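Local structure of ethanolamine kinase Pv091845 (Plasmodium vivax, 2QG7) at residues S234-T239 with Q411-C416; W241-L246 with G422-L427; N248-K253 with N262-I267; C416-W421 with M443-A448. The protein probably phosphorylates ethanolamine, the first of three steps that turn ethanolamine into phosphatidylethanolamine. All blocks are in the same frame, centred on the assembly; numbering follows the deposited sequence.

Contact 1: S234-T239 with Q411-C416; sequences SFLWNT and QPFYIC
The first turn of helix 236-251 meets the start of helix 413-430 inside the helical C-terminal lobe of this kinase-like fold. Only apolar atoms and a sulfur cross between them. With SG anti to its backbone N (chi1 -177°), Cys416 sends its thiol between Leu236 and Trp237. Its SG lies 3.7 Å from both Trp237 CH2 and CZ3, obliquely to the six-membered ring. The sulfur is 49° off the normal of that ring, which makes this a sulfur-aromatic contact. Leu236 CD2 completes the grip at 4.0 Å from Cys416 SG. The same methyl reaches the edge of the Phe413 ring, 4.2 Å from CE2, while Leu236 CG sits above the centre of the Trp237 ring.

Helix 236-251 opens here with a capping bond: Leu236 N donates to Ser234 OG at 3.2 Å and a nearly straight 162°. Thr239 OG1 adds a bond of 2.7 Å back to Phe235 O, lying in the carbonyl plane. Both Ser234 OG and Trp237 NE1 are hydrogen-bonded to the carboxylate of Glu359, which ties this helix start to strand 356-359, itself paired antiparallel with strand 290-293.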
# COMPACT_ATOMS: atom_id res chain seq x y z
N SER D 234 0.29 -19.09 26.49
CA SER D 234 0.80 -18.36 25.35
C SER D 234 0.90 -16.88 25.72
O SER D 234 0.10 -16.36 26.53
CB SER D 234 -0.13 -18.56 24.16
OG SER D 234 0.27 -17.78 23.02
N PHE D 235 1.90 -16.20 25.13
CA PHE D 235 2.12 -14.78 25.36
C PHE D 235 1.48 -13.93 24.24
O PHE D 235 1.54 -12.70 24.27
CB PHE D 235 3.62 -14.50 25.41
CG PHE D 235 4.23 -14.65 26.77
CD1 PHE D 235 5.02 -13.65 27.30
CD2 PHE D 235 4.04 -15.80 27.53
CE1 PHE D 235 5.61 -13.79 28.57
CE2 PHE D 235 4.60 -15.92 28.79
CZ PHE D 235 5.38 -14.93 29.30
N LEU D 236 0.86 -14.61 23.27
CA LEU D 236 0.38 -14.01 22.05
C LEU D 236 -0.83 -13.10 22.25
O LEU D 236 -0.84 -11.96 21.77
CB LEU D 236 0.07 -15.12 21.02
CG LEU D 236 -0.58 -14.87 19.67
CD1 LEU D 236 0.13 -13.76 18.84
CD2 LEU D 236 -0.61 -16.18 18.92
N TRP D 237 -1.83 -13.61 22.96
CA TRP D 237 -3.09 -12.90 23.14
C TRP D 237 -2.97 -11.78 24.14
O TRP D 237 -3.65 -10.78 24.04
CB TRP D 237 -4.19 -13.88 23.55
CG TRP D 237 -4.12 -15.10 22.74
CD1 TRP D 237 -3.69 -16.32 23.14
CD2 TRP D 237 -4.44 -15.22 21.34
NE1 TRP D 237 -3.75 -17.21 22.10
CE2 TRP D 237 -4.19 -16.56 20.98
CE3 TRP D 237 -4.91 -14.32 20.37
CZ2 TRP D 237 -4.41 -17.04 19.69
CZ3 TRP D 237 -5.13 -14.80 19.10
CH2 TRP D 237 -4.88 -16.14 18.77
N ASN D 238 -2.10 -11.96 25.13
CA ASN D 238 -1.72 -10.88 26.02
C ASN D 238 -1.09 -9.72 25.26
O ASN D 238 -1.27 -8.57 25.64
CB ASN D 238 -0.70 -11.42 27.05
CG ASN D 238 -0.32 -10.38 28.10
OD1 ASN D 238 -1.08 -10.14 29.07
ND2 ASN D 238 0.87 -9.78 27.94
N THR D 239 -0.32 -10.03 24.21
CA THR D 239 0.41 -9.04 23.42
C THR D 239 -0.54 -8.34 22.45
O THR D 239 -0.52 -7.11 22.36
CB THR D 239 1.59 -9.67 22.65
OG1 THR D 239 2.47 -10.28 23.58
CG2 THR D 239 2.38 -8.64 21.89
N GLN D 411 -3.41 -22.30 9.71
CA GLN D 411 -4.25 -21.60 8.73
C GLN D 411 -4.96 -20.33 9.29
O GLN D 411 -4.92 -19.29 8.66
CB GLN D 411 -5.20 -22.62 8.07
CG GLN D 411 -5.34 -22.47 6.61
CD GLN D 411 -4.08 -22.67 5.86
OE1 GLN D 411 -3.80 -21.98 4.87
NE2 GLN D 411 -3.30 -23.66 6.29
N PRO D 412 -5.58 -20.41 10.48
CA PRO D 412 -6.11 -19.16 11.03
C PRO D 412 -5.08 -18.19 11.66
O PRO D 412 -5.46 -17.09 12.09
CB PRO D 412 -7.04 -19.66 12.15
CG PRO D 412 -6.43 -20.99 12.58
CD PRO D 412 -5.83 -21.59 11.35
N PHE D 413 -3.82 -18.60 11.81
CA PHE D 413 -2.80 -17.76 12.43
C PHE D 413 -2.24 -16.74 11.43
O PHE D 413 -1.57 -15.78 11.83
CB PHE D 413 -1.65 -18.60 13.02
CG PHE D 413 -2.02 -19.33 14.27
CD1 PHE D 413 -2.66 -20.58 14.21
CD2 PHE D 413 -1.75 -18.76 15.52
CE1 PHE D 413 -2.99 -21.22 15.35
CE2 PHE D 413 -2.10 -19.43 16.71
CZ PHE D 413 -2.73 -20.64 16.61
N TYR D 414 -2.54 -16.94 10.15
CA TYR D 414 -2.25 -15.98 9.12
C TYR D 414 -2.88 -14.60 9.44
O TYR D 414 -2.18 -13.55 9.47
CB TYR D 414 -2.80 -16.49 7.82
CG TYR D 414 -1.86 -17.35 7.02
CD1 TYR D 414 -0.89 -16.76 6.20
CD2 TYR D 414 -1.98 -18.76 7.04
CE1 TYR D 414 -0.05 -17.52 5.43
CE2 TYR D 414 -1.12 -19.55 6.25
CZ TYR D 414 -0.17 -18.91 5.45
OH TYR D 414 0.67 -19.64 4.68
N ILE D 415 -4.19 -14.63 9.70
CA ILE D 415 -4.95 -13.45 10.14
C ILE D 415 -4.51 -12.91 11.49
O ILE D 415 -4.54 -11.70 11.72
CB ILE D 415 -6.47 -13.73 10.21
CG1 ILE D 415 -7.02 -14.07 8.81
CG2 ILE D 415 -7.21 -12.47 10.73
CD1 ILE D 415 -8.29 -14.90 8.96
N CYS D 416 -4.15 -13.81 12.37
CA CYS D 416 -3.63 -13.46 13.69
C CYS D 416 -2.30 -12.63 13.60
O CYS D 416 -2.07 -11.65 14.31
CB CYS D 416 -3.42 -14.77 14.47
SG CYS D 416 -2.89 -14.48 16.12

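Contact 2: W241-L246 with G422-L427; sequences WKYFHL and GLWSLL
Helices 236-251 and 413-430 run in the same general direction here, their local axes 40° apart and 9.1 Å at closest approach. The tight part centres on Tyr243. Its CB lies 3.5 Å from Leu423 CB, where the two side chains cross obliquely; Tyr243 CA and Leu423 CA are 5.8 Å apart. From there the Tyr243 ring runs alongside Trp424, both pointing the same way. Trp424 CB stands over one face of the phenol ring, 28° off its normal, as a CH-pi contact. The indole then turns its edge toward that same ring in an offset edge-to-face pair, planes at 62°, which brings Trp424 CD1 to 3.5 Å from Tyr243 OH. Leu427 comes in at about a right angle, its CD1 3.6 Å from Tyr243 CD1. On the other flank Leu423 CD1 reaches Phe244 CB at 4.3 Å.

The looser end is at Leu246, an exposed residue. Its CB touches Leu427 CD2 at 3.8 Å and its CD1 lies 3.9 Å from Leu427 CD1, so Leu427 bridges the buried tyrosine and the solvent border. Beyond the pair, Trp424 packs on Ile120 and Thr121 and meets Trp421 edge to face.

No hydrogen bond crosses between the segments, so the pairing rests on apolar packing, an aliphatic CH-pi contact and one edge-to-face ring pair, and the indole and Leu427 together confine the phenol ring.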
# COMPACT_ATOMS: atom_id res chain seq x y z
N TRP D 241 -3.87 -8.06 22.72
CA TRP D 241 -4.73 -7.21 23.55
C TRP D 241 -4.01 -6.01 24.13
O TRP D 241 -4.63 -4.97 24.33
CB TRP D 241 -5.42 -7.99 24.68
CG TRP D 241 -6.53 -8.89 24.16
CD1 TRP D 241 -6.53 -10.25 24.14
CD2 TRP D 241 -7.77 -8.48 23.59
NE1 TRP D 241 -7.70 -10.72 23.59
CE2 TRP D 241 -8.47 -9.65 23.23
CE3 TRP D 241 -8.35 -7.23 23.31
CZ2 TRP D 241 -9.76 -9.61 22.62
CZ3 TRP D 241 -9.62 -7.20 22.71
CH2 TRP D 241 -10.31 -8.38 22.37
N LYS D 242 -2.71 -6.13 24.38
CA LYS D 242 -1.94 -5.00 24.88
C LYS D 242 -1.91 -3.90 23.81
O LYS D 242 -2.08 -2.74 24.11
CB LYS D 242 -0.53 -5.46 25.23
CG LYS D 242 0.41 -4.43 25.93
CD LYS D 242 1.92 -4.76 25.47
CE LYS D 242 2.93 -3.76 26.17
NZ LYS D 242 4.38 -4.07 25.80
N TYR D 243 -1.66 -4.29 22.57
CA TYR D 243 -1.63 -3.33 21.47
C TYR D 243 -3.02 -2.66 21.27
O TYR D 243 -3.10 -1.46 21.05
CB TYR D 243 -1.19 -4.00 20.16
CG TYR D 243 0.20 -4.60 20.10
CD1 TYR D 243 1.24 -4.12 20.91
CD2 TYR D 243 0.47 -5.62 19.21
CE1 TYR D 243 2.55 -4.68 20.83
CE2 TYR D 243 1.74 -6.17 19.11
CZ TYR D 243 2.78 -5.69 19.91
OH TYR D 243 4.04 -6.26 19.80
N PHE D 244 -4.08 -3.46 21.37
CA PHE D 244 -5.43 -3.01 21.20
C PHE D 244 -5.73 -1.93 22.22
O PHE D 244 -6.19 -0.84 21.85
CB PHE D 244 -6.40 -4.16 21.34
CG PHE D 244 -7.85 -3.76 21.20
CD1 PHE D 244 -8.47 -3.73 19.93
CD2 PHE D 244 -8.61 -3.39 22.33
CE1 PHE D 244 -9.81 -3.33 19.81
CE2 PHE D 244 -9.93 -2.99 22.21
CZ PHE D 244 -10.53 -2.96 20.97
N HIS D 245 -5.46 -2.23 23.49
CA HIS D 245 -5.75 -1.32 24.60
C HIS D 245 -4.92 -0.02 24.58
O HIS D 245 -5.42 1.03 24.94
CB HIS D 245 -5.65 -2.03 25.98
CG HIS D 245 -6.72 -3.06 26.22
ND1 HIS D 245 -8.06 -2.76 26.28
CD2 HIS D 245 -6.63 -4.40 26.43
CE1 HIS D 245 -8.76 -3.87 26.50
NE2 HIS D 245 -7.91 -4.88 26.58
N LEU D 246 -3.67 -0.09 24.16
CA LEU D 246 -2.86 1.10 24.03
C LEU D 246 -3.34 2.01 22.87
O LEU D 246 -3.26 3.25 22.95
CB LEU D 246 -1.40 0.72 23.83
CG LEU D 246 -0.60 0.20 25.05
CD1 LEU D 246 0.70 -0.49 24.60
CD2 LEU D 246 -0.26 1.35 26.02
N GLY D 422 -0.33 -5.31 12.35
CA GLY D 422 -1.14 -4.12 12.15
C GLY D 422 -1.17 -3.17 13.34
O GLY D 422 -1.03 -1.98 13.16
N LEU D 423 -1.40 -3.70 14.54
CA LEU D 423 -1.57 -2.89 15.72
C LEU D 423 -0.24 -2.43 16.23
O LEU D 423 -0.13 -1.31 16.73
CB LEU D 423 -2.28 -3.66 16.81
CG LEU D 423 -3.69 -4.22 16.62
CD1 LEU D 423 -4.07 -5.09 17.82
CD2 LEU D 423 -4.73 -3.12 16.30
N TRP D 424 0.78 -3.27 16.12
CA TRP D 424 2.14 -2.88 16.46
C TRP D 424 2.58 -1.68 15.62
O TRP D 424 3.11 -0.70 16.14
CB TRP D 424 3.10 -4.06 16.21
CG TRP D 424 4.53 -3.73 16.44
CD1 TRP D 424 5.19 -3.74 17.64
CD2 TRP D 424 5.48 -3.30 15.44
NE1 TRP D 424 6.52 -3.39 17.44
CE2 TRP D 424 6.71 -3.09 16.11
CE3 TRP D 424 5.40 -3.07 14.06
CZ2 TRP D 424 7.86 -2.65 15.44
CZ3 TRP D 424 6.51 -2.64 13.40
CH2 TRP D 424 7.76 -2.46 14.10
N SER D 425 2.39 -1.79 14.32
CA SER D 425 2.80 -0.73 13.40
C SER D 425 2.07 0.59 13.59
O SER D 425 2.65 1.66 13.52
CB SER D 425 2.67 -1.20 11.97
OG SER D 425 3.45 -0.34 11.16
N LEU D 426 0.78 0.51 13.87
CA LEU D 426 0.02 1.70 14.18
C LEU D 426 0.52 2.38 15.46
O LEU D 426 0.61 3.62 15.51
CB LEU D 426 -1.48 1.39 14.27
CG LEU D 426 -2.21 1.17 12.95
CD1 LEU D 426 -3.69 0.79 13.19
CD2 LEU D 426 -2.13 2.40 11.99
N LEU D 427 0.82 1.58 16.50
CA LEU D 427 1.35 2.10 17.77
C LEU D 427 2.68 2.79 17.61
O LEU D 427 2.95 3.75 18.28
CB LEU D 427 1.57 0.96 18.77
CG LEU D 427 0.59 0.72 19.91
CD1 LEU D 427 1.07 -0.54 20.69
CD2 LEU D 427 0.53 1.94 20.83

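Contact 3: N248-K253 with N262-I267; sequences NEERKK and NILKLI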
# COMPACT_ATOMS: atom_id res chain seq x y z
N ASN D 248 -6.59 1.88 21.68
CA ASN D 248 -7.97 2.31 21.99
C ASN D 248 -8.01 3.48 22.99
O ASN D 248 -8.86 4.35 22.88
CB ASN D 248 -8.79 1.14 22.53
CG ASN D 248 -10.28 1.42 22.55
OD1 ASN D 248 -10.96 1.15 23.55
ND2 ASN D 248 -10.81 1.90 21.44
N GLU D 249 -7.10 3.49 23.94
CA GLU D 249 -7.00 4.59 24.89
C GLU D 249 -6.39 5.82 24.22
O GLU D 249 -6.58 6.94 24.67
CB GLU D 249 -6.21 4.16 26.16
CG GLU D 249 -6.99 3.22 27.09
CD GLU D 249 -6.06 2.35 28.00
OE1 GLU D 249 -5.22 2.94 28.73
OE2 GLU D 249 -6.18 1.07 27.99
N GLU D 250 -5.66 5.61 23.13
CA GLU D 250 -5.17 6.72 22.32
C GLU D 250 -6.29 7.27 21.38
O GLU D 250 -6.41 8.48 21.16
CB GLU D 250 -3.91 6.31 21.55
CG GLU D 250 -3.26 7.42 20.76
CD GLU D 250 -2.48 8.41 21.63
OE1 GLU D 250 -2.21 8.08 22.80
OE2 GLU D 250 -2.11 9.51 21.14
N ARG D 251 -7.09 6.35 20.82
CA ARG D 251 -8.21 6.68 19.95
C ARG D 251 -9.24 7.54 20.69
O ARG D 251 -9.98 8.30 20.07
CB ARG D 251 -8.89 5.39 19.50
CG ARG D 251 -9.75 5.52 18.29
CD ARG D 251 -10.89 4.50 18.23
NE ARG D 251 -11.76 4.89 17.11
CZ ARG D 251 -13.02 4.48 16.88
NH1 ARG D 251 -13.63 3.62 17.69
NH2 ARG D 251 -13.66 4.96 15.82
N LYS D 252 -9.29 7.38 22.00
CA LYS D 252 -10.27 8.06 22.85
C LYS D 252 -10.01 9.56 22.99
O LYS D 252 -10.96 10.34 23.13
CB LYS D 252 -10.31 7.40 24.23
CG LYS D 252 -11.16 6.14 24.29
CD LYS D 252 -11.35 5.71 25.76
CE LYS D 252 -12.31 4.53 25.91
NZ LYS D 252 -11.71 3.25 25.44
N LYS D 253 -8.74 9.97 22.98
CA LYS D 253 -8.36 11.37 23.06
C LYS D 253 -8.89 12.16 21.87
O LYS D 253 -8.85 11.69 20.71
CB LYS D 253 -6.84 11.51 23.11
CG LYS D 253 -6.25 10.88 24.35
CD LYS D 253 -4.75 10.87 24.32
CE LYS D 253 -4.23 10.08 25.51
NZ LYS D 253 -2.74 9.87 25.40
N ASN D 262 -5.40 10.37 14.06
CA ASN D 262 -6.64 10.48 13.29
C ASN D 262 -6.98 9.24 12.46
O ASN D 262 -8.14 9.01 12.13
CB ASN D 262 -6.64 11.71 12.38
CG ASN D 262 -6.94 13.00 13.13
OD1 ASN D 262 -7.86 13.08 13.91
ND2 ASN D 262 -6.14 14.01 12.88
N ILE D 263 -5.95 8.46 12.12
CA ILE D 263 -6.10 7.15 11.43
C ILE D 263 -6.83 6.12 12.31
O ILE D 263 -7.56 5.25 11.80
CB ILE D 263 -4.72 6.60 10.93
CG1 ILE D 263 -4.91 5.39 9.99
CG2 ILE D 263 -3.75 6.29 12.11
CD1 ILE D 263 -5.98 5.63 8.86
N LEU D 264 -6.69 6.24 13.62
CA LEU D 264 -7.31 5.30 14.53
C LEU D 264 -8.82 5.47 14.57
O LEU D 264 -9.55 4.50 14.81
CB LEU D 264 -6.74 5.47 15.95
CG LEU D 264 -5.22 5.41 16.14
CD1 LEU D 264 -4.95 5.43 17.62
CD2 LEU D 264 -4.56 4.19 15.48
N LYS D 265 -9.28 6.70 14.38
CA LYS D 265 -10.68 7.05 14.46
C LYS D 265 -11.47 6.51 13.30
O LYS D 265 -12.62 6.21 13.41
CB LYS D 265 -10.81 8.56 14.57
CG LYS D 265 -10.16 9.06 15.88
CD LYS D 265 -10.38 10.54 16.15
CE LYS D 265 -9.84 10.95 17.53
NZ LYS D 265 -10.15 12.44 17.77
N LEU D 266 -10.80 6.34 12.17
CA LEU D 266 -11.41 5.72 11.01
C LEU D 266 -11.68 4.19 11.19
O LEU D 266 -12.47 3.59 10.45
CB LEU D 266 -10.51 6.00 9.80
CG LEU D 266 -11.03 5.63 8.39
CD1 LEU D 266 -12.30 6.45 7.98
CD2 LEU D 266 -9.88 5.84 7.40
N ILE D 267 -11.01 3.57 12.17
CA ILE D 267 -11.16 2.15 12.44
C ILE D 267 -12.24 1.95 13.48
O ILE D 267 -12.20 2.59 14.54
CB ILE D 267 -9.82 1.48 12.95
CG1 ILE D 267 -8.68 1.67 11.93
CG2 ILE D 267 -10.03 -0.02 13.17
CD1 ILE D 267 -7.32 1.63 12.55
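Arg251 has CG anti to its backbone N (chi1 -161°) and an extended chain from CG to NE, whereas Lys265 keeps CG beside its own N and is straight from there on. The two long side chains therefore reach in opposite senses across the gap between their helices. Arg251 slides past Leu264 head to tail, CG resting 3.8 Å from Leu264 CB, and arrives among the carbonyls of Lys265 and Ile267. NH2 donates to Lys265 O at 2.9 Å with an angle of 152°; the oxygen lies near the guanidinium plane, but the donor stands 31° above the carbonyl plane, off the lone pairs. Ile267 O instead sits over the guanidinium face, 3.1 Å from Arg251 CZ, where the angles are too poor for a hydrogen bond although the partial charges would still attract. The strongest partner of NH2 is Asp268 of the second subunit, with which it forms a salt bridge.

The chain reverses after helix 236-251, and the short, weakly bonded helix about 262-265 packs back against its end, at the dimer interface. Backbone bonds from Leu266 to the second subunit continue the interface. Between the two helices, Glu250 CG packs 4.1 Å from Leu264 CD1. At the solvent side, Lys265 NZ gives a weak bond of 3.3 Å to Lys253 O. The Lys253 ammonium turns away from that partner helix and pairs with Glu250 of its own segment: NZ forms a salt bridge of 3.2 Å to Glu250 OE1, approaching from above the carboxylate plane.

Contact 4: C416-W421 with M443-A448; sequences CSHINW and MTRLTA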
# COMPACT_ATOMS: atom_id res chain seq x y z
N CYS D 416 -4.15 -13.81 12.37
CA CYS D 416 -3.63 -13.46 13.69
C CYS D 416 -2.30 -12.63 13.60
O CYS D 416 -2.07 -11.65 14.31
CB CYS D 416 -3.42 -14.77 14.47
SG CYS D 416 -2.89 -14.48 16.12
N SER D 417 -1.42 -13.08 12.73
CA SER D 417 -0.20 -12.39 12.39
C SER D 417 -0.45 -11.00 11.74
O SER D 417 0.25 -10.04 12.05
CB SER D 417 0.57 -13.29 11.42
OG SER D 417 1.66 -12.62 10.88
N HIS D 418 -1.46 -10.89 10.87
CA HIS D 418 -1.90 -9.58 10.35
C HIS D 418 -2.36 -8.59 11.42
O HIS D 418 -2.00 -7.42 11.38
CB HIS D 418 -3.01 -9.76 9.31
CG HIS D 418 -2.56 -10.44 8.07
ND1 HIS D 418 -1.41 -10.09 7.40
CD2 HIS D 418 -3.11 -11.46 7.36
CE1 HIS D 418 -1.27 -10.84 6.32
NE2 HIS D 418 -2.29 -11.68 6.27
N ILE D 419 -3.20 -9.04 12.34
CA ILE D 419 -3.69 -8.19 13.39
C ILE D 419 -2.58 -7.75 14.32
O ILE D 419 -2.49 -6.57 14.68
CB ILE D 419 -4.86 -8.87 14.14
CG1 ILE D 419 -6.04 -9.06 13.17
CG2 ILE D 419 -5.26 -8.04 15.36
CD1 ILE D 419 -7.21 -9.96 13.66
N ASN D 420 -1.74 -8.69 14.72
CA ASN D 420 -0.60 -8.40 15.58
C ASN D 420 0.30 -7.30 15.00
O ASN D 420 0.64 -6.35 15.69
CB ASN D 420 0.23 -9.69 15.84
CG ASN D 420 1.36 -9.47 16.83
OD1 ASN D 420 1.15 -9.33 18.03
ND2 ASN D 420 2.58 -9.39 16.32
N TRP D 421 0.72 -7.46 13.76
CA TRP D 421 1.64 -6.51 13.18
C TRP D 421 0.98 -5.24 12.66
O TRP D 421 1.66 -4.22 12.54
CB TRP D 421 2.51 -7.15 12.10
CG TRP D 421 3.53 -8.08 12.73
CD1 TRP D 421 3.52 -9.44 12.70
CD2 TRP D 421 4.66 -7.71 13.55
NE1 TRP D 421 4.59 -9.93 13.41
CE2 TRP D 421 5.29 -8.90 13.95
CE3 TRP D 421 5.20 -6.48 13.97
CZ2 TRP D 421 6.44 -8.91 14.74
CZ3 TRP D 421 6.35 -6.49 14.77
CH2 TRP D 421 6.95 -7.69 15.16
N MET D 443 -2.00 -0.30 8.32
CA MET D 443 -3.32 -0.33 7.70
C MET D 443 -3.40 -1.39 6.65
O MET D 443 -4.43 -1.99 6.49
CB MET D 443 -3.68 1.04 7.08
CG MET D 443 -3.92 2.13 8.11
SD MET D 443 -5.26 1.68 9.27
CE MET D 443 -6.70 1.63 8.19
N THR D 444 -2.32 -1.59 5.91
CA THR D 444 -2.21 -2.67 4.95
C THR D 444 -2.28 -4.06 5.61
O THR D 444 -2.97 -4.94 5.06
CB THR D 444 -0.90 -2.57 4.12
OG1 THR D 444 -0.77 -1.24 3.58
CG2 THR D 444 -0.88 -3.58 2.98
N ARG D 445 -1.60 -4.25 6.76
CA ARG D 445 -1.71 -5.50 7.52
C ARG D 445 -3.13 -5.73 8.04
O ARG D 445 -3.63 -6.83 7.93
CB ARG D 445 -0.72 -5.60 8.71
CG ARG D 445 0.74 -5.54 8.38
CD ARG D 445 1.15 -6.55 7.32
NE ARG D 445 0.89 -7.93 7.76
CZ ARG D 445 1.74 -8.69 8.46
NH1 ARG D 445 1.39 -9.91 8.77
NH2 ARG D 445 2.95 -8.23 8.84
N LEU D 446 -3.75 -4.70 8.62
CA LEU D 446 -5.13 -4.77 9.09
C LEU D 446 -6.12 -5.03 7.98
O LEU D 446 -7.11 -5.71 8.24
CB LEU D 446 -5.54 -3.51 9.82
CG LEU D 446 -5.00 -3.35 11.25
CD1 LEU D 446 -5.58 -2.09 11.93
CD2 LEU D 446 -5.22 -4.60 12.16
N THR D 447 -5.88 -4.50 6.78
CA THR D 447 -6.68 -4.76 5.58
C THR D 447 -6.56 -6.25 5.22
O THR D 447 -7.56 -6.88 4.87
CB THR D 447 -6.23 -3.85 4.37
OG1 THR D 447 -6.37 -2.47 4.70
CG2 THR D 447 -7.04 -4.09 3.14
N ALA D 448 -5.33 -6.77 5.25
CA ALA D 448 -5.04 -8.19 4.99
C ALA D 448 -5.79 -9.14 5.92
O ALA D 448 -6.11 -10.23 5.50
CB ALA D 448 -3.56 -8.46 5.03
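Helices 413-430 and 438-448 pack antiparallel, local axes 153° apart and 7.7 Å at closest approach. The polar contacts all come from Arg445, whose chain bends at chi2 and chi3 to fold back on the opposite helix. Its NE donates to His418 ND1 at 3.2 Å and 152°, nearly in the plane of both groups, although the ring and the guanidinium stand at 89° to each other. NH1 adds a weak bond of 3.4 Å to Ser417 OG, whose stronger partner is Asn366; NH2 is bonded to Tyr441 OH.

The face contacts are two. Ala448 CB lies over the centre of the imidazole, a CH-pi contact whose nearest atom pair is Ala448 CB and His418 CE1 at 3.5 Å. Trp421 CB covers one guanidinium face, 3.5 Å from Arg445 NH2, with the indole lying alongside. Apolar packing adds Leu446 CD2, 4.1 Å from Ile419 CA.

Trp421 also meets Tyr354 edge to face and touches Asp296, in the HxDxxxxN sequence of this kinase superfamily. Such an aromatic grouping is consistent with the substrate pocket of choline kinases.

Since ND1 acts as acceptor, His418 is probably neutral with its proton on NE2, and the nearby arginine charge would oppose a second proton; the buried guanidinium is met by neutral acceptors, with Glu370 only a long, weak ion pair.

Overall arrangement
Contacts 1 and 2 are successive parts of one pairing, helix 236-251 with helix 413-430, their centres 13 Å apart. Contact 4 takes up another side of helix 413-430, shares Cys416 with contact 1, and lies about 11 Å from contacts 1 and 2, centre to centre. Contacts 2 and 4 touch where Leu426 CD1 comes 3.7 Å from Leu446 CD1. The centre of contact 3 is 11 Å from that of contact 2, 17 Å from contact 4 and 22 Å from contact 1. Leu426 CD1 lies 3.8 Å from Ile267 CD1, and Met443 SD lies 3.8 Å from Ile263 CG1. Contacts 3 and 4 both reach the second subunit, while Trp421, beside Asp296, places contact 4 near the probable substrate pocket.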